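Local coordinates for protein CG4930 (Drosophila melanogaster, PDB 3ISM) that inhibits endonuclease G by binding to it, using two well-separated, largely helical regions of one chain, at residues Thr42-Asp47 against Glu57-Thr62; Gln90-Tyr95 against Thr105-Trp110; Lys258-Gly263 against Lys306-Phe311; Leu321-Ala326 against Pro337-Phe342. The protein carries 1 engineered substitution. One frame throughout, in Å; residues are numbered along the deposited sequence.

Contact 1: Thr42-Asp47 against Glu57-Thr62; sequences TRVQVD and ENFDRT
V44 makes the tightly packed part of this contact, against F59 of helix 52-75. Its CG1 lies anti to the backbone N (chi1 -171°), which leaves CG2 pointing at the flank of that helix. V44 CG2 comes to 3.8 Å from F59 CA and 4.0 Å from F59 CB, so the methyl meets the stem of the phenylalanine and sits at the edge of its ring, near the ring plane. A short, branched residue suits this place, since it sets a methyl against that stem while the chain is already turning away. One hydrogen bond ties the same turn of backbone to N58: N58 ND2 donates an N-H to R43 O at 2.9 Å, along a carbonyl lone pair and nearly in the amide plane, with an N-H...O angle of 151°. R43 and V44 thus join the exit of helix 32-43 to the second helix of an all-helical domain whose sequence belongs to a family resembling the Ku C-terminal domain. The carbonyl of N58 is used as well, taking T62 N in the helical ladder and T62 OG1, at 2.9 Å from N58 O, from above the carbonyl plane. On the looser side, R43 CB is directed toward helix 52-75, but the side chain, extended from CG to NE, leads away to the carbonyl of D24 and to a cation-pi contact with Y25. Beyond V44 the backbone peels off through an inverse gamma turn centred on Q45, and Q45 and D47 pack on R94 and T90 of the neighbouring CG8862 chain.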
# COMPACT_ATOMS: atom_id res chain seq x y z
N THR C 42 30.29 -9.53 7.51
CA THR C 42 29.93 -10.73 8.27
C THR C 42 29.36 -10.44 9.68
O THR C 42 28.54 -11.21 10.18
CB THR C 42 31.14 -11.68 8.39
OG1 THR C 42 32.24 -10.96 8.97
CG2 THR C 42 31.56 -12.18 7.01
N ARG C 43 29.79 -9.35 10.31
CA ARG C 43 29.43 -9.09 11.72
C ARG C 43 28.46 -7.94 11.92
O ARG C 43 27.86 -7.80 12.99
CB ARG C 43 30.69 -8.86 12.56
CG ARG C 43 31.76 -9.91 12.35
CD ARG C 43 32.66 -10.06 13.56
NE ARG C 43 33.66 -11.10 13.35
CZ ARG C 43 34.75 -11.25 14.11
NH1 ARG C 43 34.97 -10.43 15.12
NH2 ARG C 43 35.61 -12.23 13.85
N VAL C 44 28.31 -7.10 10.90
CA VAL C 44 27.45 -5.94 11.03
C VAL C 44 26.27 -5.97 10.05
O VAL C 44 25.10 -5.85 10.46
CB VAL C 44 28.24 -4.62 10.89
CG1 VAL C 44 27.37 -3.44 11.24
CG2 VAL C 44 29.46 -4.65 11.80
N GLN C 45 26.57 -6.14 8.76
CA GLN C 45 25.54 -6.27 7.73
C GLN C 45 24.99 -7.69 7.66
O GLN C 45 25.19 -8.40 6.66
CB GLN C 45 26.10 -5.87 6.36
CG GLN C 45 26.30 -4.39 6.16
CD GLN C 45 27.10 -4.07 4.90
OE1 GLN C 45 28.15 -4.68 4.64
NE2 GLN C 45 26.62 -3.10 4.12
N VAL C 46 24.30 -8.11 8.71
CA VAL C 46 23.74 -9.46 8.73
C VAL C 46 22.27 -9.40 8.34
O VAL C 46 21.47 -8.74 9.01
CB VAL C 46 23.92 -10.14 10.11
CG1 VAL C 46 23.54 -11.61 10.03
CG2 VAL C 46 25.36 -9.99 10.60
N ASP C 47 21.92 -10.07 7.24
CA ASP C 47 20.53 -10.11 6.78
C ASP C 47 19.71 -11.17 7.52
O ASP C 47 18.77 -11.74 6.97
CB ASP C 47 20.46 -10.33 5.26
CG ASP C 47 20.51 -9.03 4.47
OD1 ASP C 47 21.11 -8.05 4.97
OD2 ASP C 47 19.96 -9.00 3.34
N GLU C 57 27.59 -3.22 19.09
CA GLU C 57 28.91 -3.57 19.64
C GLU C 57 29.86 -4.10 18.57
O GLU C 57 31.04 -3.71 18.55
CB GLU C 57 28.81 -4.54 20.82
CG GLU C 57 30.17 -4.81 21.58
CD GLU C 57 30.89 -3.53 22.06
OE1 GLU C 57 30.25 -2.45 22.11
OE2 GLU C 57 32.10 -3.58 22.38
N ASN C 58 29.34 -4.96 17.68
CA ASN C 58 30.12 -5.51 16.57
C ASN C 58 30.73 -4.40 15.71
O ASN C 58 31.91 -4.46 15.32
CB ASN C 58 29.27 -6.45 15.71
CG ASN C 58 29.04 -7.81 16.36
OD1 ASN C 58 29.61 -8.12 17.42
ND2 ASN C 58 28.20 -8.63 15.73
N PHE C 59 29.93 -3.38 15.40
CA PHE C 59 30.46 -2.26 14.64
C PHE C 59 31.44 -1.44 15.47
O PHE C 59 32.47 -1.02 14.94
CB PHE C 59 29.38 -1.32 14.09
CG PHE C 59 29.97 -0.16 13.29
CD1 PHE C 59 30.41 -0.36 11.99
CD2 PHE C 59 30.15 1.10 13.87
CE1 PHE C 59 31.00 0.66 11.27
CE2 PHE C 59 30.73 2.14 13.14
CZ PHE C 59 31.15 1.93 11.84
N ASP C 60 31.12 -1.19 16.73
CA ASP C 60 32.04 -0.42 17.60
C ASP C 60 33.42 -1.09 17.67
O ASP C 60 34.44 -0.39 17.62
CB ASP C 60 31.45 -0.24 19.00
CG ASP C 60 32.31 0.65 19.90
OD1 ASP C 60 33.49 0.31 20.17
OD2 ASP C 60 31.80 1.68 20.37
N ARG C 61 33.46 -2.42 17.77
CA ARG C 61 34.72 -3.15 17.75
C ARG C 61 35.42 -3.15 16.39
O ARG C 61 36.64 -3.16 16.31
CB ARG C 61 34.53 -4.60 18.20
CG ARG C 61 34.26 -4.80 19.69
CD ARG C 61 35.52 -4.62 20.54
NE ARG C 61 36.57 -5.61 20.25
CZ ARG C 61 36.60 -6.85 20.74
NH1 ARG C 61 35.64 -7.29 21.55
NH2 ARG C 61 37.60 -7.67 20.41
N THR C 62 34.66 -3.16 15.30
CA THR C 62 35.28 -3.02 13.98
C THR C 62 35.84 -1.60 13.77
O THR C 62 36.99 -1.42 13.31
CB THR C 62 34.30 -3.41 12.84
OG1 THR C 62 33.74 -4.70 13.12
CG2 THR C 62 35.06 -3.48 11.52

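Contact 2: Gln90-Tyr95 against Thr105-Trp110; sequences QLLEEY and TPYNEW
Two tyrosine rings make the heart of this contact. Y95 CE2 approaches Y107 CD1 to 3.2 Å, a tight fit, with ring centroids 5.2 Å apart and planes inclined at 58°, so the pair is oblique, neither stacked nor T-shaped. The side chains slide past each other in opposite directions, and Y95 OH ends up 3.8 Å from Y107 CB. L92 fills the next position: L92 CD1 lies 3.5 Å from Y107 OH and 3.7 Å from W110 CZ3, meeting the indole at its edge and in its plane. All four side chains have CG anti to the backbone N, which sends each long group out from its helix into the shared space. Long side chains are what span the 12.7 Å between the axes of the two short segments here. Helices 81-102 and 104-120 follow each other in the chain and run roughly antiparallel here, at 141°, as a helical hairpin. Further out, the polar ends are fixed by neighbours: Y107 OH bonds to the carbonyl of L136, Y95 OH bonds to R67 of helix 52-75, and W110 also rests on R67. N108 OD1, which accepts the backbone N of C139, lies at the edge of the Y107 ring. Tyrosine therefore suits both positions, giving a broad apolar surface to the interior with a hydroxyl whose partner lies beyond it; the cationic R67 would probably polarise the phenol of Y95 and stabilise any negative charge on it.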
# COMPACT_ATOMS: atom_id res chain seq x y z
N GLN C 90 42.34 5.19 2.09
CA GLN C 90 41.30 4.27 1.65
C GLN C 90 40.49 3.66 2.80
O GLN C 90 39.27 3.59 2.72
CB GLN C 90 41.90 3.15 0.81
CG GLN C 90 42.46 3.61 -0.53
CD GLN C 90 42.92 2.46 -1.40
OE1 GLN C 90 42.38 1.36 -1.32
NE2 GLN C 90 43.93 2.71 -2.24
N LEU C 91 41.17 3.21 3.85
CA LEU C 91 40.49 2.69 5.05
C LEU C 91 39.67 3.79 5.74
O LEU C 91 38.52 3.56 6.12
CB LEU C 91 41.47 2.03 6.04
CG LEU C 91 40.87 1.44 7.35
CD1 LEU C 91 39.78 0.44 7.06
CD2 LEU C 91 41.95 0.79 8.21
N LEU C 92 40.24 4.99 5.86
CA LEU C 92 39.53 6.10 6.49
C LEU C 92 38.22 6.42 5.77
O LEU C 92 37.18 6.59 6.40
CB LEU C 92 40.41 7.35 6.59
CG LEU C 92 39.88 8.58 7.34
CD1 LEU C 92 39.54 8.21 8.75
CD2 LEU C 92 40.94 9.68 7.32
N GLU C 93 38.30 6.51 4.44
CA GLU C 93 37.13 6.76 3.61
C GLU C 93 36.04 5.69 3.77
O GLU C 93 34.88 6.02 3.99
CB GLU C 93 37.57 6.84 2.15
CG GLU C 93 36.50 7.38 1.25
CD GLU C 93 37.08 8.23 0.11
OE1 GLU C 93 38.26 8.03 -0.29
OE2 GLU C 93 36.32 9.10 -0.37
N GLU C 94 36.41 4.42 3.64
CA GLU C 94 35.47 3.31 3.86
C GLU C 94 34.89 3.33 5.27
O GLU C 94 33.67 3.22 5.45
CB GLU C 94 36.15 1.97 3.59
CG GLU C 94 35.23 0.75 3.65
CD GLU C 94 34.29 0.64 2.47
OE1 GLU C 94 34.64 1.12 1.37
OE2 GLU C 94 33.21 0.04 2.62
N TYR C 95 35.77 3.48 6.26
CA TYR C 95 35.30 3.50 7.65
C TYR C 95 34.32 4.66 7.91
O TYR C 95 33.23 4.44 8.47
CB TYR C 95 36.46 3.45 8.65
CG TYR C 95 36.09 3.95 10.03
CD1 TYR C 95 34.98 3.45 10.70
CD2 TYR C 95 36.85 4.92 10.67
CE1 TYR C 95 34.63 3.92 11.95
CE2 TYR C 95 36.51 5.38 11.92
CZ TYR C 95 35.41 4.87 12.56
OH TYR C 95 35.06 5.31 13.81
N THR C 105 29.31 9.71 16.20
CA THR C 105 29.94 10.31 17.36
C THR C 105 31.39 9.91 17.66
O THR C 105 32.20 10.76 17.79
CB THR C 105 29.05 10.27 18.58
OG1 THR C 105 27.94 11.10 18.36
CG2 THR C 105 29.80 10.80 19.76
N PRO C 106 31.68 8.64 17.74
CA PRO C 106 33.03 8.17 17.98
C PRO C 106 33.91 8.64 16.85
O PRO C 106 34.97 9.05 17.11
CB PRO C 106 32.89 6.67 17.97
CG PRO C 106 31.53 6.42 18.32
CD PRO C 106 30.71 7.63 18.15
N TYR C 107 33.45 8.59 15.61
CA TYR C 107 34.25 9.08 14.50
C TYR C 107 34.49 10.58 14.64
O TYR C 107 35.58 11.02 14.51
CB TYR C 107 33.63 8.75 13.15
CG TYR C 107 34.45 9.18 11.96
CD1 TYR C 107 35.24 8.29 11.30
CD2 TYR C 107 34.44 10.47 11.51
CE1 TYR C 107 35.98 8.66 10.27
CE2 TYR C 107 35.18 10.85 10.48
CZ TYR C 107 35.95 9.95 9.85
OH TYR C 107 36.71 10.31 8.82
N ASN C 108 33.45 11.35 14.89
CA ASN C 108 33.58 12.80 15.01
C ASN C 108 34.57 13.27 16.09
O ASN C 108 35.29 14.26 15.89
CB ASN C 108 32.19 13.46 15.18
CG ASN C 108 31.36 13.40 13.90
OD1 ASN C 108 31.81 12.87 12.88
ND2 ASN C 108 30.16 13.94 13.94
N GLU C 109 34.63 12.56 17.21
CA GLU C 109 35.57 12.90 18.27
C GLU C 109 37.00 12.50 17.91
O GLU C 109 37.94 13.23 18.20
CB GLU C 109 35.17 12.23 19.58
CG GLU C 109 33.83 12.71 20.11
CD GLU C 109 33.37 11.90 21.31
OE1 GLU C 109 34.09 10.97 21.73
OE2 GLU C 109 32.27 12.21 21.83
N TRP C 110 37.14 11.33 17.29
CA TRP C 110 38.46 10.79 16.98
C TRP C 110 39.14 11.54 15.83
O TRP C 110 40.36 11.73 15.82
CB TRP C 110 38.35 9.30 16.67
CG TRP C 110 39.62 8.69 16.15
CD1 TRP C 110 40.71 8.30 16.87
CD2 TRP C 110 39.90 8.37 14.78
NE1 TRP C 110 41.67 7.77 16.04
CE2 TRP C 110 41.19 7.79 14.75
CE3 TRP C 110 39.19 8.51 13.58
CZ2 TRP C 110 41.79 7.37 13.57
CZ3 TRP C 110 39.79 8.08 12.40
CH2 TRP C 110 41.07 7.51 12.41

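Contact 3: Lys258-Gly263 against Lys306-Phe311; sequences KLLFDG and KELLDF
L260 holds CG anti to its carbonyl carbon (chi1 -68°), whereas F311 holds CG anti to its backbone N (chi1 -169°), and the two chains cross at about a right angle with the leucine fork above the phenyl face. L260 CD2 stands 3.8 Å from the centroid of the F311 ring, only 13° off its normal, a CH-pi contact, and L260 CD1 reaches F311 CE2 at 3.7 Å. This joins the end of helix 238-261 to the start of helix 309-317 in an all-helical bundle, while A273 and L299 from the two intervening helices also touch L260. L308, at the N-cap position, has no polar group to cap with; L308 CD1 turns inward to F261 CE1 at 3.7 Å. E307 before it takes a positive phi, which swings the chain from one helix to the next. An alanine in place of F311 removes the face that both L260 methyls rest on and would probably loosen the join between the helices. On the outer side K306 crosses F261 obliquely, its CG 3.6 Å from F261 CD1, and the bends at chi2 and chi4 carry the ammonium away from the ring, where E302 is a long, weak ion partner.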
# COMPACT_ATOMS: atom_id res chain seq x y z
N LYS C 258 -40.29 -1.32 -33.21
CA LYS C 258 -40.89 -0.54 -34.30
C LYS C 258 -40.24 -0.88 -35.64
O LYS C 258 -40.94 -1.22 -36.60
CB LYS C 258 -40.79 0.97 -34.03
CG LYS C 258 -42.10 1.66 -33.68
CD LYS C 258 -42.32 1.77 -32.18
CE LYS C 258 -43.60 2.54 -31.87
NZ LYS C 258 -43.67 2.93 -30.44
N LEU C 259 -38.91 -0.79 -35.69
CA LEU C 259 -38.12 -1.08 -36.89
C LEU C 259 -38.47 -2.42 -37.54
O LEU C 259 -38.49 -2.54 -38.77
CB LEU C 259 -36.62 -1.06 -36.55
CG LEU C 259 -35.92 0.29 -36.40
CD1 LEU C 259 -34.74 0.19 -35.41
CD2 LEU C 259 -35.46 0.83 -37.75
N LEU C 260 -38.74 -3.41 -36.70
CA LEU C 260 -38.99 -4.77 -37.14
C LEU C 260 -40.47 -5.10 -37.34
O LEU C 260 -40.81 -5.96 -38.15
CB LEU C 260 -38.38 -5.75 -36.12
CG LEU C 260 -36.86 -5.84 -35.97
CD1 LEU C 260 -36.54 -6.75 -34.82
CD2 LEU C 260 -36.18 -6.33 -37.25
N PHE C 261 -41.36 -4.43 -36.60
CA PHE C 261 -42.76 -4.84 -36.56
C PHE C 261 -43.81 -3.76 -36.87
O PHE C 261 -45.00 -3.96 -36.59
CB PHE C 261 -43.08 -5.54 -35.23
CG PHE C 261 -42.12 -6.64 -34.87
CD1 PHE C 261 -42.04 -7.79 -35.65
CD2 PHE C 261 -41.29 -6.52 -33.77
CE1 PHE C 261 -41.15 -8.80 -35.33
CE2 PHE C 261 -40.39 -7.53 -33.43
CZ PHE C 261 -40.32 -8.67 -34.22
N ASP C 262 -43.40 -2.63 -37.45
CA ASP C 262 -44.35 -1.63 -37.94
C ASP C 262 -45.06 -2.16 -39.19
O ASP C 262 -46.19 -1.77 -39.49
CB ASP C 262 -43.66 -0.29 -38.25
CG ASP C 262 -43.44 0.56 -37.00
OD1 ASP C 262 -44.24 0.46 -36.05
OD2 ASP C 262 -42.46 1.34 -36.98
N GLY C 263 -44.36 -3.03 -39.91
CA GLY C 263 -44.91 -3.75 -41.06
C GLY C 263 -43.95 -4.89 -41.38
O GLY C 263 -43.52 -5.61 -40.48
N LYS C 306 -43.45 -13.59 -37.04
CA LYS C 306 -43.51 -12.75 -38.23
C LYS C 306 -42.69 -13.31 -39.40
O LYS C 306 -42.66 -12.71 -40.49
CB LYS C 306 -43.04 -11.32 -37.91
CG LYS C 306 -44.01 -10.54 -37.02
CD LYS C 306 -44.95 -9.68 -37.85
CE LYS C 306 -46.09 -9.15 -37.01
NZ LYS C 306 -47.16 -10.18 -36.83
N GLU C 307 -42.03 -14.45 -39.17
CA GLU C 307 -41.18 -15.13 -40.16
C GLU C 307 -40.01 -14.28 -40.66
O GLU C 307 -39.67 -14.30 -41.84
CB GLU C 307 -42.00 -15.65 -41.36
CG GLU C 307 -43.13 -16.58 -40.99
CD GLU C 307 -43.36 -17.65 -42.03
OE1 GLU C 307 -43.85 -17.33 -43.14
OE2 GLU C 307 -43.04 -18.81 -41.72
N LEU C 308 -39.39 -13.55 -39.74
CA LEU C 308 -38.21 -12.75 -40.06
C LEU C 308 -36.96 -13.63 -39.97
O LEU C 308 -36.05 -13.36 -39.17
CB LEU C 308 -38.11 -11.52 -39.15
CG LEU C 308 -39.31 -10.55 -39.23
CD1 LEU C 308 -39.07 -9.30 -38.38
CD2 LEU C 308 -39.65 -10.17 -40.69
N LEU C 309 -36.94 -14.66 -40.80
CA LEU C 309 -35.90 -15.69 -40.81
C LEU C 309 -34.51 -15.14 -41.10
O LEU C 309 -33.53 -15.61 -40.51
CB LEU C 309 -36.23 -16.76 -41.85
CG LEU C 309 -36.82 -18.10 -41.40
CD1 LEU C 309 -38.02 -17.95 -40.46
CD2 LEU C 309 -37.16 -18.93 -42.65
N ASP C 310 -34.44 -14.17 -42.01
CA ASP C 310 -33.19 -13.48 -42.34
C ASP C 310 -32.64 -12.78 -41.12
O ASP C 310 -31.43 -12.82 -40.87
CB ASP C 310 -33.42 -12.45 -43.46
CG ASP C 310 -33.77 -13.09 -44.78
OD1 ASP C 310 -34.70 -12.59 -45.45
OD2 ASP C 310 -33.12 -14.10 -45.15
N PHE C 311 -33.52 -12.13 -40.36
CA PHE C 311 -33.12 -11.45 -39.14
C PHE C 311 -32.65 -12.46 -38.11
O PHE C 311 -31.59 -12.28 -37.51
CB PHE C 311 -34.24 -10.56 -38.58
CG PHE C 311 -33.79 -9.63 -37.48
CD1 PHE C 311 -33.09 -8.46 -37.78
CD2 PHE C 311 -34.06 -9.91 -36.15
CE1 PHE C 311 -32.67 -7.60 -36.77
CE2 PHE C 311 -33.65 -9.05 -35.13
CZ PHE C 311 -32.95 -7.89 -35.45

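Contact 4: Leu321-Ala326 against Pro337-Phe342; sequences LGPSCA and PLPFEF
Here a loop running over residues 321-326 packs on an inverse gamma turn centred on P339 and on the short, weakly bonded helix that follows it. The key orientation is that of P323 against F342: the proline crosses the phenyl obliquely and sets CD over one face, 3.7 Å from the F342 centroid and offset toward the rim, where P323 CD is 3.5 Å from F342 CG. F342 reaches this place with CG anti to its backbone N (chi1 167°), and G322 CA approaches the ring obliquely, 3.4 Å from F342 CE2. No side chain would fit at G322, since a CB there would run into both the ring and P323, so glycine is the natural choice. The aromatic is further framed by F297, which meets it edge-to-face, and by W312. An alanine in place of F342 takes away the ring that P323 CD and G322 CA pack on, and would probably loosen the loop. P323 and P339 meet as two rigid rings that slide past each other in opposite directions, CB to CB at 3.9 Å; stiff prolines suit a stretch of chain with no strand or regular helix to hold its course. Just beyond, in the conformer described, one of two, C325 SG lies between its backbone N and carbonyl carbon and touches L338 CD2 at 3.7 Å and P339 CD at 4.0 Å.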
# COMPACT_ATOMS: atom_id res chain seq x y z
N LEU C 321 -26.76 -12.57 -30.43
CA LEU C 321 -27.53 -11.53 -29.76
C LEU C 321 -28.54 -12.09 -28.76
O LEU C 321 -29.51 -11.43 -28.39
CB LEU C 321 -28.19 -10.58 -30.77
CG LEU C 321 -27.17 -9.84 -31.65
CD1 LEU C 321 -27.85 -8.83 -32.56
CD2 LEU C 321 -26.05 -9.18 -30.80
N GLY C 322 -28.26 -13.30 -28.30
CA GLY C 322 -29.09 -13.96 -27.30
C GLY C 322 -28.80 -13.45 -25.91
O GLY C 322 -28.19 -12.39 -25.75
N PRO C 323 -29.25 -14.20 -24.89
CA PRO C 323 -29.02 -13.88 -23.49
C PRO C 323 -27.55 -13.56 -23.22
O PRO C 323 -26.66 -14.14 -23.84
CB PRO C 323 -29.43 -15.16 -22.77
CG PRO C 323 -30.52 -15.72 -23.63
CD PRO C 323 -30.06 -15.43 -25.04
N SER C 324 -27.32 -12.60 -22.32
CA SER C 324 -25.96 -12.27 -21.90
C SER C 324 -25.36 -13.42 -21.10
O SER C 324 -26.09 -14.09 -20.35
CB SER C 324 -25.96 -11.00 -21.06
OG SER C 324 -24.65 -10.56 -20.80
N CYS C 325 -24.05 -13.65 -21.25
CA CYS C 325 -23.38 -14.75 -20.55
C CYS C 325 -21.89 -14.49 -20.32
O CYS C 325 -21.38 -13.39 -20.58
CB CYS C 325 -23.62 -16.08 -21.28
SG CYS C 325 -22.76 -16.26 -22.83
N ALA C 326 -21.18 -15.50 -19.79
CA ALA C 326 -19.75 -15.38 -19.43
C ALA C 326 -18.86 -15.07 -20.62
O ALA C 326 -17.68 -14.75 -20.47
CB ALA C 326 -19.24 -16.64 -18.72
N PRO C 337 -24.44 -21.96 -16.72
CA PRO C 337 -24.90 -22.66 -17.92
C PRO C 337 -25.04 -21.71 -19.11
O PRO C 337 -25.66 -20.65 -18.98
CB PRO C 337 -26.28 -23.21 -17.51
CG PRO C 337 -26.75 -22.29 -16.42
CD PRO C 337 -25.52 -21.77 -15.73
N LEU C 338 -24.46 -22.08 -20.24
CA LEU C 338 -24.54 -21.27 -21.46
C LEU C 338 -25.95 -21.36 -22.07
O LEU C 338 -26.64 -22.37 -21.91
CB LEU C 338 -23.46 -21.69 -22.46
CG LEU C 338 -22.00 -21.29 -22.15
CD1 LEU C 338 -21.01 -22.24 -22.82
CD2 LEU C 338 -21.72 -19.85 -22.56
N PRO C 339 -26.38 -20.30 -22.79
CA PRO C 339 -27.74 -20.29 -23.30
C PRO C 339 -27.87 -20.93 -24.69
O PRO C 339 -28.29 -20.27 -25.65
CB PRO C 339 -28.07 -18.79 -23.36
CG PRO C 339 -26.73 -18.11 -23.57
CD PRO C 339 -25.64 -19.08 -23.19
N PHE C 340 -27.52 -22.21 -24.79
CA PHE C 340 -27.59 -22.94 -26.06
C PHE C 340 -29.02 -22.98 -26.57
O PHE C 340 -29.27 -22.77 -27.76
CB PHE C 340 -27.06 -24.37 -25.92
CG PHE C 340 -25.63 -24.47 -25.47
CD1 PHE C 340 -24.59 -24.08 -26.31
CD2 PHE C 340 -25.32 -24.99 -24.21
CE1 PHE C 340 -23.25 -24.18 -25.89
CE2 PHE C 340 -23.99 -25.10 -23.78
CZ PHE C 340 -22.96 -24.70 -24.62
N GLU C 341 -29.95 -23.23 -25.65
CA GLU C 341 -31.36 -23.51 -25.93
C GLU C 341 -32.09 -22.36 -26.63
O GLU C 341 -33.00 -22.60 -27.43
CB GLU C 341 -32.12 -23.90 -24.64
CG GLU C 341 -31.31 -24.69 -23.59
CD GLU C 341 -30.36 -23.81 -22.74
OE1 GLU C 341 -30.73 -22.65 -22.41
OE2 GLU C 341 -29.25 -24.27 -22.42
N PHE C 342 -31.71 -21.12 -26.31
CA PHE C 342 -32.30 -19.92 -26.92
C PHE C 342 -32.19 -19.91 -28.45
O PHE C 342 -33.12 -19.53 -29.15
CB PHE C 342 -31.67 -18.63 -26.35
CG PHE C 342 -32.00 -17.38 -27.14
CD1 PHE C 342 -33.17 -16.68 -26.88
CD2 PHE C 342 -31.15 -16.92 -28.13
CE1 PHE C 342 -33.48 -15.55 -27.60
CE2 PHE C 342 -31.46 -15.79 -28.86
CZ PHE C 342 -32.63 -15.10 -28.59

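In the fold
The four contacts fall into two groups on opposite sides of the chain's centre. Contacts 1 and 2 lie about 15 Å apart, centre to centre, and touch directly, F59 CZ lying 4.0 Å from Y95 CE1, so the ring of F59, whose stem meets V44, extends to Y95 of contact 2. Contacts 3 and 4 have centres about 22 Å apart and nearest atoms about 6 Å apart, without touching. Between the groups contact 1 and contact 3 are about 86 Å apart, centre to centre. Residues of both groups reach the CG8862 chain: E94 by a salt bridge to R94 of that chain, A326 O by a hydrogen bond to its R134, consistent with two regions gripping the nuclease.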